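Side-chain contacts in Tas1 (Pseudomonas aeruginosa, PDB 6OX6), which is a type VI secretion toxin that pyrophosphorylates adenosine nucleotides to make (p)ppApp, depleting ADP and ATP in competing bacteria: residues Lys247-Glu250 and Lys251-Lys255; Val319-Val322 and Ala323-Ala327; Met378-Leu382 and Leu383-Thr387; Lys404-Glu407 and Asp408-Leu412; Tyr429-Ala432 and Val433-Gly436. All coordinates share one frame; numbering follows the deposited sequence. Where two conformers were deposited one is given.

Contact 1 of 5, residues Lys247-Glu250 and Lys251-Lys255; sequences KGFE and KVYGK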
loop_
_atom_site.group_PDB
_atom_site.type_symbol
_atom_site.label_atom_id
_atom_site.label_comp_id
_atom_site.label_asym_id
_atom_site.label_seq_id
_atom_site.Cartn_x
_atom_site.Cartn_y
_atom_site.Cartn_z
ATOM N N LYS A 247 -0.880 22.565 -6.484
ATOM C CA LYS A 247 0.223 23.461 -6.802
ATOM C C LYS A 247 1.460 22.653 -7.166
ATOM O O LYS A 247 1.838 21.720 -6.453
ATOM C CB LYS A 247 0.521 24.383 -5.621
ATOM C CG LYS A 247 -0.601 25.357 -5.279
ATOM C CD LYS A 247 -0.284 26.796 -5.729
ATOM C CE LYS A 247 1.188 27.196 -5.513
ATOM N NZ LYS A 247 1.413 28.680 -5.681
ATOM N N GLY A 248 2.093 23.008 -8.274
ATOM C CA GLY A 248 3.244 22.263 -8.729
ATOM C C GLY A 248 2.924 20.915 -9.328
ATOM O O GLY A 248 3.849 20.140 -9.596
ATOM N N PHE A 249 1.646 20.631 -9.594
ATOM C CA PHE A 249 1.259 19.299 -10.049
ATOM C C PHE A 249 1.938 18.923 -11.351
ATOM O O PHE A 249 2.509 17.834 -11.471
ATOM C CB PHE A 249 -0.252 19.199 -10.225
ATOM C CG PHE A 249 -0.683 17.894 -10.822
ATOM C CD1 PHE A 249 -0.884 16.791 -10.011
ATOM C CD2 PHE A 249 -0.864 17.757 -12.189
ATOM C CE1 PHE A 249 -1.260 15.578 -10.547
ATOM C CE2 PHE A 249 -1.250 16.540 -12.733
ATOM C CZ PHE A 249 -1.452 15.449 -11.905
ATOM N N GLU A 250 1.869 19.810 -12.356
ATOM C CA GLU A 250 2.389 19.459 -13.674
ATOM C C GLU A 250 3.899 19.301 -13.657
ATOM O O GLU A 250 4.441 18.467 -14.391
ATOM C CB GLU A 250 1.983 20.505 -14.711
ATOM C CG GLU A 250 2.248 20.086 -16.160
ATOM C CD GLU A 250 1.598 18.763 -16.520
ATOM O OE1 GLU A 250 0.403 18.586 -16.205
ATOM O OE2 GLU A 250 2.277 17.907 -17.128
ATOM N N LYS A 251 4.595 20.081 -12.832
ATOM C CA LYS A 251 6.033 19.893 -12.711
ATOM C C LYS A 251 6.361 18.483 -12.224
ATOM O O LYS A 251 7.268 17.832 -12.751
ATOM C CB LYS A 251 6.630 20.949 -11.774
ATOM C CG LYS A 251 8.125 20.778 -11.570
ATOM C CD LYS A 251 8.670 21.505 -10.347
ATOM C CE LYS A 251 10.101 21.982 -10.606
ATOM N NZ LYS A 251 10.574 22.974 -9.595
ATOM N N VAL A 252 5.625 17.979 -11.233
ATOM C CA VAL A 252 5.876 16.614 -10.779
ATOM C C VAL A 252 5.441 15.611 -11.840
ATOM O O VAL A 252 6.184 14.679 -12.176
ATOM C CB VAL A 252 5.180 16.345 -9.435
ATOM C CG1 VAL A 252 5.199 14.850 -9.145
ATOM C CG2 VAL A 252 5.876 17.102 -8.311
ATOM N N TYR A 253 4.242 15.799 -12.402
ATOM C CA TYR A 253 3.686 14.820 -13.339
ATOM C C TYR A 253 4.607 14.557 -14.528
ATOM O O TYR A 253 4.660 13.422 -15.023
ATOM C CB TYR A 253 2.316 15.287 -13.827
ATOM C CG TYR A 253 1.428 14.184 -14.388
ATOM C CD1 TYR A 253 1.391 13.934 -15.753
ATOM C CD2 TYR A 253 0.618 13.401 -13.549
ATOM C CE1 TYR A 253 0.585 12.939 -16.283
ATOM C CE2 TYR A 253 -0.193 12.402 -14.065
ATOM C CZ TYR A 253 -0.208 12.176 -15.444
ATOM O OH TYR A 253 -1.010 11.190 -15.989
ATOM N N GLY A 254 5.366 15.570 -14.977
ATOM C CA GLY A 254 6.185 15.414 -16.168
ATOM C C GLY A 254 7.418 14.554 -15.978
ATOM O O GLY A 254 8.008 14.096 -16.969
ATOM N N LYS A 255 7.826 14.319 -14.726
ATOM C CA LYS A 255 8.926 13.392 -14.510
ATOM C C LYS A 255 8.471 11.940 -14.491
ATOM O O LYS A 255 9.318 11.039 -14.422
ATOM C CB LYS A 255 9.676 13.727 -13.210
ATOM C CG LYS A 255 10.237 15.162 -13.140
ATOM C CD LYS A 255 9.546 16.001 -12.069
ATOM C CE LYS A 255 10.367 17.233 -11.681
ATOM N NZ LYS A 255 11.057 17.796 -12.861
#
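Val252 N reaches back to Gly248 O at 3.2 Å and Tyr253 N to Phe249 O at 2.8 Å, two i to i+4 bonds that wind the short helix 249-253, with Gly248 at its N-cap position and of positive phi. A third bond of the same kind, Gly254 N to Glu250 O at 3.1 Å, is more bent. One turn apart on the same side, Phe249 and Tyr253 run side by side. Both rings swing to the side away from their own backbone N (chi1 174° and -159°), and this sends them off the helix in the same direction. Their planes are 29° from parallel and the centroids 5.2 Å apart, but the rings are slid so far that they barely overlap; the touch is concentrated where Phe249 CZ meets Tyr253 CD2 at 3.3 Å. Glu250, in the conformer given, bends at chi2, bringing its carboxylate near Tyr253, while OE1 forms a salt bridge with Arg286. That arginine also makes a cation-pi contact with Tyr253, whose OH is bonded to Lys284 O. Phe249 is buried against Ala289, Met290 and Ile293 of helix 286-296, whereas Val252 packs on Leu307 and Ile358 from neighbouring loops.

Contact 2 of 5, residues Val319-Val322 and Ala323-Ala327; sequences VNTV and AAELA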
loop_
_atom_site.group_PDB
_atom_site.type_symbol
_atom_site.label_atom_id
_atom_site.label_comp_id
_atom_site.label_asym_id
_atom_site.label_seq_id
_atom_site.Cartn_x
_atom_site.Cartn_y
_atom_site.Cartn_z
ATOM N N VAL A 319 10.688 -14.061 -3.374
ATOM C CA VAL A 319 10.151 -12.741 -3.041
ATOM C C VAL A 319 11.104 -11.985 -2.123
ATOM O O VAL A 319 11.379 -10.796 -2.322
ATOM C CB VAL A 319 8.765 -12.865 -2.390
ATOM C CG1 VAL A 319 8.310 -11.496 -1.970
ATOM C CG2 VAL A 319 7.748 -13.483 -3.362
ATOM N N ASN A 320 11.567 -12.689 -1.095
ATOM C CA ASN A 320 12.479 -12.131 -0.112
ATOM C C ASN A 320 13.790 -11.709 -0.752
ATOM O O ASN A 320 14.325 -10.646 -0.439
ATOM C CB ASN A 320 12.741 -13.137 1.010
ATOM C CG ASN A 320 11.494 -13.452 1.812
ATOM O OD1 ASN A 320 10.589 -12.625 1.925
ATOM N ND2 ASN A 320 11.441 -14.653 2.377
ATOM N N THR A 321 14.310 -12.540 -1.650
ATOM C CA THR A 321 15.569 -12.193 -2.312
ATOM C C THR A 321 15.423 -10.891 -3.082
ATOM O O THR A 321 16.263 -9.990 -2.964
ATOM C CB THR A 321 16.017 -13.316 -3.240
ATOM O OG1 THR A 321 16.005 -14.550 -2.519
ATOM C CG2 THR A 321 17.416 -13.053 -3.742
ATOM N N VAL A 322 14.322 -10.761 -3.842
ATOM C CA VAL A 322 14.039 -9.531 -4.585
ATOM C C VAL A 322 13.876 -8.339 -3.647
ATOM O O VAL A 322 14.327 -7.228 -3.958
ATOM C CB VAL A 322 12.789 -9.705 -5.463
ATOM C CG1 VAL A 322 12.518 -8.409 -6.210
ATOM C CG2 VAL A 322 12.976 -10.869 -6.422
ATOM N N ALA A 323 13.193 -8.536 -2.510
ATOM C CA ALA A 323 13.062 -7.471 -1.516
ATOM C C ALA A 323 14.423 -6.910 -1.110
ATOM O O ALA A 323 14.625 -5.687 -1.072
ATOM C CB ALA A 323 12.321 -7.996 -0.288
ATOM N N ALA A 324 15.360 -7.800 -0.774
ATOM C CA ALA A 324 16.706 -7.379 -0.376
ATOM C C ALA A 324 17.404 -6.621 -1.500
ATOM O O ALA A 324 18.179 -5.689 -1.250
ATOM C CB ALA A 324 17.532 -8.598 0.023
ATOM N N GLU A 325 17.106 -7.012 -2.735
ATOM C CA GLU A 325 17.691 -6.377 -3.908
ATOM C C GLU A 325 17.260 -4.918 -4.024
ATOM O O GLU A 325 18.085 -4.041 -4.284
ATOM C CB GLU A 325 17.307 -7.141 -5.177
ATOM C CG GLU A 325 18.471 -7.852 -5.848
ATOM C CD GLU A 325 18.512 -9.334 -5.527
ATOM O OE1 GLU A 325 17.875 -10.120 -6.258
ATOM O OE2 GLU A 325 19.182 -9.711 -4.543
ATOM N N LEU A 326 15.969 -4.658 -3.833
ATOM C CA LEU A 326 15.458 -3.298 -3.924
ATOM C C LEU A 326 16.004 -2.449 -2.781
ATOM O O LEU A 326 16.267 -1.248 -2.946
ATOM C CB LEU A 326 13.915 -3.326 -3.908
ATOM C CG LEU A 326 13.210 -4.085 -5.052
ATOM C CD1 LEU A 326 11.739 -4.369 -4.730
ATOM C CD2 LEU A 326 13.279 -3.291 -6.317
ATOM N N ALA A 327 16.146 -3.060 -1.603
ATOM C CA ALA A 327 16.722 -2.365 -0.463
ATOM C C ALA A 327 18.145 -1.936 -0.776
ATOM O O ALA A 327 18.521 -0.782 -0.546
ATOM C CB ALA A 327 16.685 -3.260 0.774
#
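Thr321 and Glu325 lie side by side one helical turn apart and point the same way, methyl against carboxylate. Thr321 CG2 sits 3.9 Å from Glu325 OE2, and it gets there because the methyl takes the branch opposite the backbone N while OG1 lies beside that N. The glutamate is folded rather than extended: chi1 is -112° and chi2 100°, which turns the carboxylate back over its own helix, with OE2 3.3 Å from Thr321 O. Both are acceptors, so no hydrogen bond forms between them and the approach is probably mildly unfavourable; Glu325 OE1 has a weak hydrogen bond to His274. Beneath them runs the regular alpha-helical ladder of helix 319-328, including Ala323 N to Val319 O at 2.9 Å and Leu326 N to Val322 O at 3.1 Å. This helix packs on the five-stranded mixed sheet, and its buried side is apolar. Val322 CG1 and Leu326 CD1 approach only to 4.4 Å, a loose pairing; Leu326 packs on Ile362, Val364 and Ser350, while Val322 meets Val364 of the sheet and His274 and Val314 of the loops. Ala323 presents its small CB to Val348, that same CB resting 3.3 Å from Asn320 O. Away from this side, the Ala324 methyl is exposed to solvent.

Contact 3 of 5, residues Met378-Leu382 and Leu383-Thr387; sequences MARIL and LGNDT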
loop_
_atom_site.group_PDB
_atom_site.type_symbol
_atom_site.label_atom_id
_atom_site.label_comp_id
_atom_site.label_asym_id
_atom_site.label_seq_id
_atom_site.Cartn_x
_atom_site.Cartn_y
_atom_site.Cartn_z
HETATM N N MSE A 378 -7.653 -9.256 -13.383
HETATM C CA MSE A 378 -6.430 -8.622 -12.919
HETATM C C MSE A 378 -5.283 -9.586 -12.794
HETATM O O MSE A 378 -4.151 -9.256 -13.207
HETATM C CB MSE A 378 -6.689 -7.982 -11.559
HETATM C CG MSE A 378 -6.963 -6.490 -11.701
HETATM SE SE MSE A 378 -5.546 -5.661 -12.790
HETATM C CE MSE A 378 -3.998 -6.519 -11.927
ATOM N N ALA A 379 -5.542 -10.764 -12.238
ATOM C CA ALA A 379 -4.517 -11.757 -12.044
ATOM C C ALA A 379 -4.044 -12.276 -13.385
ATOM O O ALA A 379 -2.849 -12.543 -13.561
ATOM C CB ALA A 379 -5.082 -12.857 -11.157
ATOM N N ARG A 380 -4.952 -12.360 -14.366
ATOM C CA ARG A 380 -4.523 -12.830 -15.679
ATOM C C ARG A 380 -3.547 -11.854 -16.314
ATOM O O ARG A 380 -2.593 -12.273 -16.973
ATOM C CB ARG A 380 -5.710 -13.055 -16.616
ATOM C CG ARG A 380 -6.518 -14.298 -16.308
ATOM C CD ARG A 380 -7.540 -14.563 -17.407
ATOM N NE ARG A 380 -8.201 -15.836 -17.187
ATOM C CZ ARG A 380 -7.701 -17.005 -17.571
ATOM N NH1 ARG A 380 -6.532 -17.050 -18.209
ATOM N NH2 ARG A 380 -8.364 -18.125 -17.310
ATOM N N ILE A 381 -3.770 -10.555 -16.136
ATOM C CA ILE A 381 -2.829 -9.579 -16.673
ATOM C C ILE A 381 -1.501 -9.654 -15.928
ATOM O O ILE A 381 -0.427 -9.671 -16.546
ATOM C CB ILE A 381 -3.420 -8.168 -16.603
ATOM C CG1 ILE A 381 -4.723 -8.083 -17.389
ATOM C CG2 ILE A 381 -2.411 -7.142 -17.093
ATOM C CD1 ILE A 381 -5.373 -6.725 -17.302
ATOM N N LEU A 382 -1.545 -9.687 -14.590
ATOM C CA LEU A 382 -0.299 -9.697 -13.819
ATOM C C LEU A 382 0.515 -10.961 -14.072
ATOM O O LEU A 382 1.741 -10.900 -14.196
ATOM C CB LEU A 382 -0.592 -9.576 -12.333
ATOM C CG LEU A 382 -1.217 -8.263 -11.898
ATOM C CD1 LEU A 382 -1.471 -8.238 -10.393
ATOM C CD2 LEU A 382 -0.296 -7.128 -12.315
ATOM N N LEU A 383 -0.140 -12.127 -14.069
ATOM C CA LEU A 383 0.567 -13.400 -14.157
ATOM C C LEU A 383 0.740 -13.891 -15.580
ATOM O O LEU A 383 1.568 -14.781 -15.818
ATOM C CB LEU A 383 -0.172 -14.494 -13.376
ATOM C CG LEU A 383 -0.581 -14.174 -11.936
ATOM C CD1 LEU A 383 -1.231 -15.413 -11.323
ATOM C CD2 LEU A 383 0.610 -13.736 -11.105
ATOM N N GLY A 384 -0.025 -13.358 -16.520
ATOM C CA GLY A 384 -0.174 -14.007 -17.793
ATOM C C GLY A 384 -1.189 -15.131 -17.713
ATOM O O GLY A 384 -1.487 -15.675 -16.648
ATOM N N ASN A 385 -1.733 -15.475 -18.880
ATOM C CA ASN A 385 -2.804 -16.459 -18.945
ATOM C C ASN A 385 -2.336 -17.825 -18.475
ATOM O O ASN A 385 -3.060 -18.511 -17.749
ATOM C CB ASN A 385 -3.352 -16.536 -20.367
ATOM C CG ASN A 385 -4.370 -15.447 -20.647
ATOM O OD1 ASN A 385 -5.122 -15.051 -19.749
ATOM N ND2 ASN A 385 -4.415 -14.963 -21.895
ATOM N N ASP A 386 -1.118 -18.229 -18.849
ATOM C CA ASP A 386 -0.665 -19.582 -18.524
ATOM C C ASP A 386 -0.316 -19.730 -17.044
ATOM O O ASP A 386 -0.694 -20.723 -16.411
ATOM C CB ASP A 386 0.517 -19.995 -19.406
ATOM C CG ASP A 386 0.229 -19.823 -20.898
ATOM O OD1 ASP A 386 -0.949 -19.540 -21.243
ATOM O OD2 ASP A 386 1.161 -20.015 -21.721
ATOM N N THR A 387 0.420 -18.778 -16.469
ATOM C CA THR A 387 0.628 -18.863 -15.028
ATOM C C THR A 387 -0.705 -18.836 -14.292
ATOM O O THR A 387 -0.909 -19.610 -13.351
ATOM C CB THR A 387 1.540 -17.738 -14.531
ATOM O OG1 THR A 387 2.847 -17.897 -15.091
ATOM C CG2 THR A 387 1.641 -17.772 -13.001
#
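Leu383 and Ala379 make the close-packed half of this contact. Leu383 N bonds Ala379 O at 2.8 Å, the last well-formed i to i+4 bond before the chain turns, and Leu383 CG rests 3.2 Å from the same oxygen because the side chain stands beside its own backbone N (chi1 -50°). Both leucines, Leu382 and Leu383, are buried against Ile370 of helix 367-373, and Leu383 also meets Pro367. The next bond, Gly384 N to Arg380 O, is short but strongly bent and weak. On the outer side the contact is polar and more open. Arg380 stretches out from CG to NE and reaches across exposed Asn385, the two side chains crossing at about a right angle with guanidinium and amide planes 61° apart. Arg380 NH1 donates to Asn385 OD1 at 2.9 Å, approaching from above the amide plane, 42° out of it. The guanidinium has two further partners, Glu376 through NE and Asp389 through NH2, so three side chains fix its rotation and the two acids probably offset its charge. The whole is a helix-glycine-helix junction: Gly384, of positive phi, ends helix 376-383 and is also the N-cap position of helix 385-393, with Arg380 bridging to Asn385.

Contact 4 of 5, residues Lys404-Glu407 and Asp408-Leu412; sequences KYYE and DWRVL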
loop_
_atom_site.group_PDB
_atom_site.type_symbol
_atom_site.label_atom_id
_atom_site.label_comp_id
_atom_site.label_asym_id
_atom_site.label_seq_id
_atom_site.Cartn_x
_atom_site.Cartn_y
_atom_site.Cartn_z
ATOM N N LYS A 404 -11.759 -8.105 -2.230
ATOM C CA LYS A 404 -13.142 -7.933 -1.805
ATOM C C LYS A 404 -13.184 -7.589 -0.316
ATOM O O LYS A 404 -13.818 -6.613 0.085
ATOM C CB LYS A 404 -13.952 -9.201 -2.079
ATOM C CG LYS A 404 -14.282 -9.421 -3.546
ATOM C CD LYS A 404 -15.042 -10.720 -3.753
ATOM C CE LYS A 404 -16.327 -10.490 -4.533
ATOM N NZ LYS A 404 -16.079 -9.767 -5.811
ATOM N N TYR A 405 -12.509 -8.396 0.501
ATOM C CA TYR A 405 -12.463 -8.161 1.942
ATOM C C TYR A 405 -11.839 -6.800 2.250
ATOM O O TYR A 405 -12.256 -6.109 3.187
ATOM C CB TYR A 405 -11.654 -9.266 2.640
ATOM C CG TYR A 405 -12.192 -10.673 2.505
ATOM C CD1 TYR A 405 -13.483 -10.984 2.895
ATOM C CD2 TYR A 405 -11.377 -11.705 2.037
ATOM C CE1 TYR A 405 -13.965 -12.293 2.806
ATOM C CE2 TYR A 405 -11.842 -13.011 1.928
ATOM C CZ TYR A 405 -13.133 -13.296 2.309
ATOM O OH TYR A 405 -13.585 -14.592 2.206
ATOM N N TYR A 406 -10.806 -6.418 1.499
ATOM C CA TYR A 406 -10.190 -5.120 1.728
ATOM C C TYR A 406 -11.206 -4.001 1.512
ATOM O O TYR A 406 -11.342 -3.107 2.357
ATOM C CB TYR A 406 -8.963 -4.967 0.825
ATOM C CG TYR A 406 -8.482 -3.548 0.717
ATOM C CD1 TYR A 406 -7.791 -2.948 1.748
ATOM C CD2 TYR A 406 -8.752 -2.802 -0.416
ATOM C CE1 TYR A 406 -7.377 -1.608 1.643
ATOM C CE2 TYR A 406 -8.333 -1.487 -0.532
ATOM C CZ TYR A 406 -7.651 -0.900 0.502
ATOM O OH TYR A 406 -7.243 0.403 0.370
ATOM N N GLU A 407 -11.999 -4.095 0.438
ATOM C CA GLU A 407 -12.979 -3.058 0.123
ATOM C C GLU A 407 -14.037 -2.957 1.216
ATOM O O GLU A 407 -14.400 -1.856 1.638
ATOM C CB GLU A 407 -13.633 -3.344 -1.230
ATOM C CG GLU A 407 -12.691 -3.203 -2.432
ATOM C CD GLU A 407 -13.127 -4.021 -3.679
ATOM O OE1 GLU A 407 -14.261 -4.592 -3.703
ATOM O OE2 GLU A 407 -12.313 -4.085 -4.641
ATOM N N ASP A 408 -14.544 -4.098 1.693
ATOM C CA ASP A 408 -15.521 -4.073 2.785
ATOM C C ASP A 408 -14.922 -3.537 4.091
ATOM O O ASP A 408 -15.613 -2.875 4.878
ATOM C CB ASP A 408 -16.075 -5.478 3.001
ATOM C CG ASP A 408 -16.848 -5.997 1.773
ATOM O OD1 ASP A 408 -17.173 -5.190 0.875
ATOM O OD2 ASP A 408 -17.110 -7.217 1.719
ATOM N N TRP A 409 -13.653 -3.841 4.358
ATOM C CA TRP A 409 -13.035 -3.401 5.604
ATOM C C TRP A 409 -12.687 -1.923 5.554
ATOM O O TRP A 409 -12.901 -1.199 6.535
ATOM C CB TRP A 409 -11.784 -4.238 5.881
ATOM C CG TRP A 409 -11.101 -3.966 7.183
ATOM C CD1 TRP A 409 -11.417 -4.506 8.415
ATOM C CD2 TRP A 409 -9.966 -3.110 7.399
ATOM N NE1 TRP A 409 -10.525 -4.047 9.365
ATOM C CE2 TRP A 409 -9.639 -3.187 8.772
ATOM C CE3 TRP A 409 -9.189 -2.295 6.562
ATOM C CZ2 TRP A 409 -8.587 -2.479 9.324
ATOM C CZ3 TRP A 409 -8.138 -1.594 7.119
ATOM C CH2 TRP A 409 -7.850 -1.683 8.483
ATOM N N ARG A 410 -12.209 -1.457 4.388
ATOM C CA ARG A 410 -11.704 -0.103 4.257
ATOM C C ARG A 410 -12.790 0.932 4.487
ATOM O O ARG A 410 -12.525 1.993 5.072
ATOM C CB ARG A 410 -11.098 0.072 2.874
ATOM C CG ARG A 410 -10.841 1.509 2.480
ATOM C CD ARG A 410 -10.179 1.596 1.123
ATOM N NE ARG A 410 -10.207 2.967 0.625
ATOM C CZ ARG A 410 -9.527 3.401 -0.444
ATOM N NH1 ARG A 410 -8.740 2.562 -1.128
ATOM N NH2 ARG A 410 -9.629 4.672 -0.831
ATOM N N VAL A 411 -14.013 0.682 3.992
ATOM C CA VAL A 411 -15.057 1.697 4.154
ATOM C C VAL A 411 -15.606 1.782 5.576
ATOM O O VAL A 411 -16.430 2.650 5.859
ATOM C CB VAL A 411 -16.226 1.466 3.175
ATOM C CG1 VAL A 411 -15.724 1.535 1.733
ATOM C CG2 VAL A 411 -16.882 0.129 3.437
ATOM N N LEU A 412 -15.197 0.906 6.485
ATOM C CA LEU A 412 -15.776 0.922 7.831
ATOM C C LEU A 412 -15.194 2.060 8.655
ATOM O O LEU A 412 -14.009 2.392 8.536
ATOM C CB LEU A 412 -15.520 -0.420 8.532
ATOM C CG LEU A 412 -16.175 -1.617 7.811
ATOM C CD1 LEU A 412 -15.733 -2.951 8.436
ATOM C CD2 LEU A 412 -17.722 -1.496 7.789
HETATM O O HOH W 1 -16.424 -6.282 -1.698
#
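Tyr406 and Arg410 both start opposite their backbone N (chi1 near 165° in each), and the arginine, extended from CG to NE, crosses the ring at a slant to reach the phenol end. Arg410 CB lies over one face of the Tyr406 ring, 4.2 Å above the plane and toward the rim, and Arg410 CD comes within 3.3 Å of Tyr406 OH. There NH1 donates to Tyr406 OH at 3.0 Å, in a bond bent to 136°, with the hydroxyl tilted from the guanidinium plane. On another side of helix 402-410 a water spans one turn, 2.9 Å from Asp408 OD1 and 3.2 Å from Lys404 O. The last i to i+4 bond, Val411 N to Glu407 O, is long and weak. Arg410 NE goes on to Asp51 O of the immunity protein, the Pa14_01140 chain, which also places its Arg60 against Tyr406 and its Lys5 in a cation-pi contact with Trp409. With NH1 held by the phenol and NE by the immunity protein, the tyrosine probably orients the arginine for binding across the toxin-immunity interface.

Contact 5 of 5, residues Tyr429-Ala432 and Val433-Gly436; sequences YYDA and VRKG
Val433, Arg434 and Asp431 carry this contact, in the last turns of the alpha-helix 419-435 that ends the modelled chain. Val433 is the apolar member: its CG2 branch stands beside the backbone N and settles 3.4 Å from Tyr429 O, the same oxygen that accepts Val433 N at 3.2 Å. Its side chain also packs on Ala372 and Val397, beside the buried Tyr429, whose OH bonds Pro398 O. The side chain of Lys435, poorly ordered, adds a weak bond from NZ to Asp431 O, which Lys435 N also meets. Arg434 instead folds back over the preceding turn. Bent at chi3 (-68°), it lays one face of its guanidinium over Tyr430 O, which sits 3.7 Å above the plane and over its centre. This position brings Arg434 NH2 to Asp431 OD1 at 2.8 Å, an i to i+3 salt bridge met nearly along the carboxylate C-O direction, although the two planes stand 76° apart. The guanidinium is also held from outside the helix, NH1 by Ser346 and NH2 by Gly344 O, so bonds from three residues and a water hold its orientation. That water, at the edge of the guanidinium and in its plane, accepts from Arg434 NE at 3.1 Å and donates weakly to Asp431 OD1.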
loop_
_atom_site.group_PDB
_atom_site.type_symbol
_atom_site.label_atom_id
_atom_site.label_comp_id
_atom_site.label_asym_id
_atom_site.label_seq_id
_atom_site.Cartn_x
_atom_site.Cartn_y
_atom_site.Cartn_z
ATOM N N TYR A 429 -8.696 -16.558 4.890
ATOM C CA TYR A 429 -8.619 -16.817 3.456
ATOM C C TYR A 429 -7.172 -16.879 3.003
ATOM O O TYR A 429 -6.740 -17.865 2.392
ATOM C CB TYR A 429 -9.387 -15.729 2.694
ATOM C CG TYR A 429 -9.274 -15.803 1.180
ATOM C CD1 TYR A 429 -9.985 -16.761 0.438
ATOM C CD2 TYR A 429 -8.501 -14.874 0.488
ATOM C CE1 TYR A 429 -9.888 -16.797 -0.961
ATOM C CE2 TYR A 429 -8.391 -14.915 -0.889
ATOM C CZ TYR A 429 -9.070 -15.870 -1.603
ATOM O OH TYR A 429 -8.933 -15.846 -2.976
ATOM N N TYR A 430 -6.407 -15.830 3.286
ATOM C CA TYR A 430 -5.013 -15.805 2.857
ATOM C C TYR A 430 -4.197 -16.903 3.509
ATOM O O TYR A 430 -3.223 -17.367 2.913
ATOM C CB TYR A 430 -4.389 -14.465 3.192
ATOM C CG TYR A 430 -4.746 -13.373 2.213
ATOM C CD1 TYR A 430 -4.651 -13.579 0.829
ATOM C CD2 TYR A 430 -5.165 -12.129 2.665
ATOM C CE1 TYR A 430 -4.963 -12.545 -0.081
ATOM C CE2 TYR A 430 -5.450 -11.087 1.764
ATOM C CZ TYR A 430 -5.350 -11.314 0.406
ATOM O OH TYR A 430 -5.647 -10.259 -0.451
ATOM N N ASP A 431 -4.549 -17.295 4.742
ATOM C CA ASP A 431 -3.855 -18.409 5.394
ATOM C C ASP A 431 -4.094 -19.719 4.664
ATOM O O ASP A 431 -3.174 -20.539 4.535
ATOM C CB ASP A 431 -4.306 -18.549 6.844
ATOM C CG ASP A 431 -3.600 -17.577 7.765
ATOM O OD1 ASP A 431 -2.648 -16.899 7.307
ATOM O OD2 ASP A 431 -4.003 -17.494 8.948
ATOM N N ALA A 432 -5.331 -19.963 4.219
ATOM C CA ALA A 432 -5.578 -21.186 3.462
ATOM C C ALA A 432 -4.756 -21.201 2.178
ATOM O O ALA A 432 -4.216 -22.240 1.792
ATOM C CB ALA A 432 -7.069 -21.343 3.157
ATOM N N VAL A 433 -4.611 -20.048 1.520
ATOM C CA VAL A 433 -3.795 -20.003 0.308
ATOM C C VAL A 433 -2.361 -20.431 0.609
ATOM O O VAL A 433 -1.766 -21.228 -0.125
ATOM C CB VAL A 433 -3.824 -18.596 -0.315
ATOM C CG1 VAL A 433 -2.985 -18.620 -1.545
ATOM C CG2 VAL A 433 -5.275 -18.153 -0.640
ATOM N N ARG A 434 -1.786 -19.917 1.711
ATOM C CA ARG A 434 -0.367 -20.120 2.014
ATOM C C ARG A 434 -0.054 -21.514 2.560
ATOM O O ARG A 434 1.099 -21.958 2.472
ATOM C CB ARG A 434 0.130 -19.057 3.016
ATOM C CG ARG A 434 0.334 -17.653 2.398
ATOM C CD ARG A 434 1.012 -16.647 3.335
ATOM N NE ARG A 434 0.110 -16.323 4.430
ATOM C CZ ARG A 434 -0.662 -15.251 4.501
ATOM N NH1 ARG A 434 -0.619 -14.319 3.541
ATOM N NH2 ARG A 434 -1.474 -15.109 5.555
ATOM N N LYS A 435 -1.065 -22.206 3.075
ATOM C CA LYS A 435 -0.875 -23.553 3.597
ATOM C C LYS A 435 -0.483 -24.501 2.464
ATOM O O LYS A 435 0.244 -25.472 2.675
ATOM C CB LYS A 435 -2.149 -24.049 4.283
ATOM C CG LYS A 435 -1.934 -24.548 5.704
ATOM C CD LYS A 435 -3.143 -24.261 6.578
ATOM C CE LYS A 435 -2.974 -22.961 7.346
ATOM N NZ LYS A 435 -4.178 -22.091 7.240
ATOM N N GLY A 436 -0.973 -24.207 1.263
ATOM C CA GLY A 436 -0.682 -25.009 0.086
ATOM C C GLY A 436 0.163 -24.273 -0.944
ATOM O O GLY A 436 1.274 -23.811 -0.649
HETATM O O HOH W 2 0.388 -18.397 6.752
#

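How the contacts relate
The five contacts follow one another along the chain, none nesting or crossing, and each spans only a helical turn or two. Contact 1 opens the modelled region, in a short helix against helix 286-296. Contact 2 lies on a helix packed against strands 347-353 and 359-365 of the mixed sheet, its nearest atoms about 17 Å from contact 1. Contact 3 turns the corner between two helices, and the next helix in the chain carries contact 4 to the interface with the Pa14_01140 chain. Contact 5 ends the chain, its centre about 42 Å from that of contact 1 and on the opposite side of the chain's centre. Only contacts 4 and 5 touch: Tyr405 CE2 lies 3.7 Å from Tyr429 CB, packing helix 402-410 against helix 419-435.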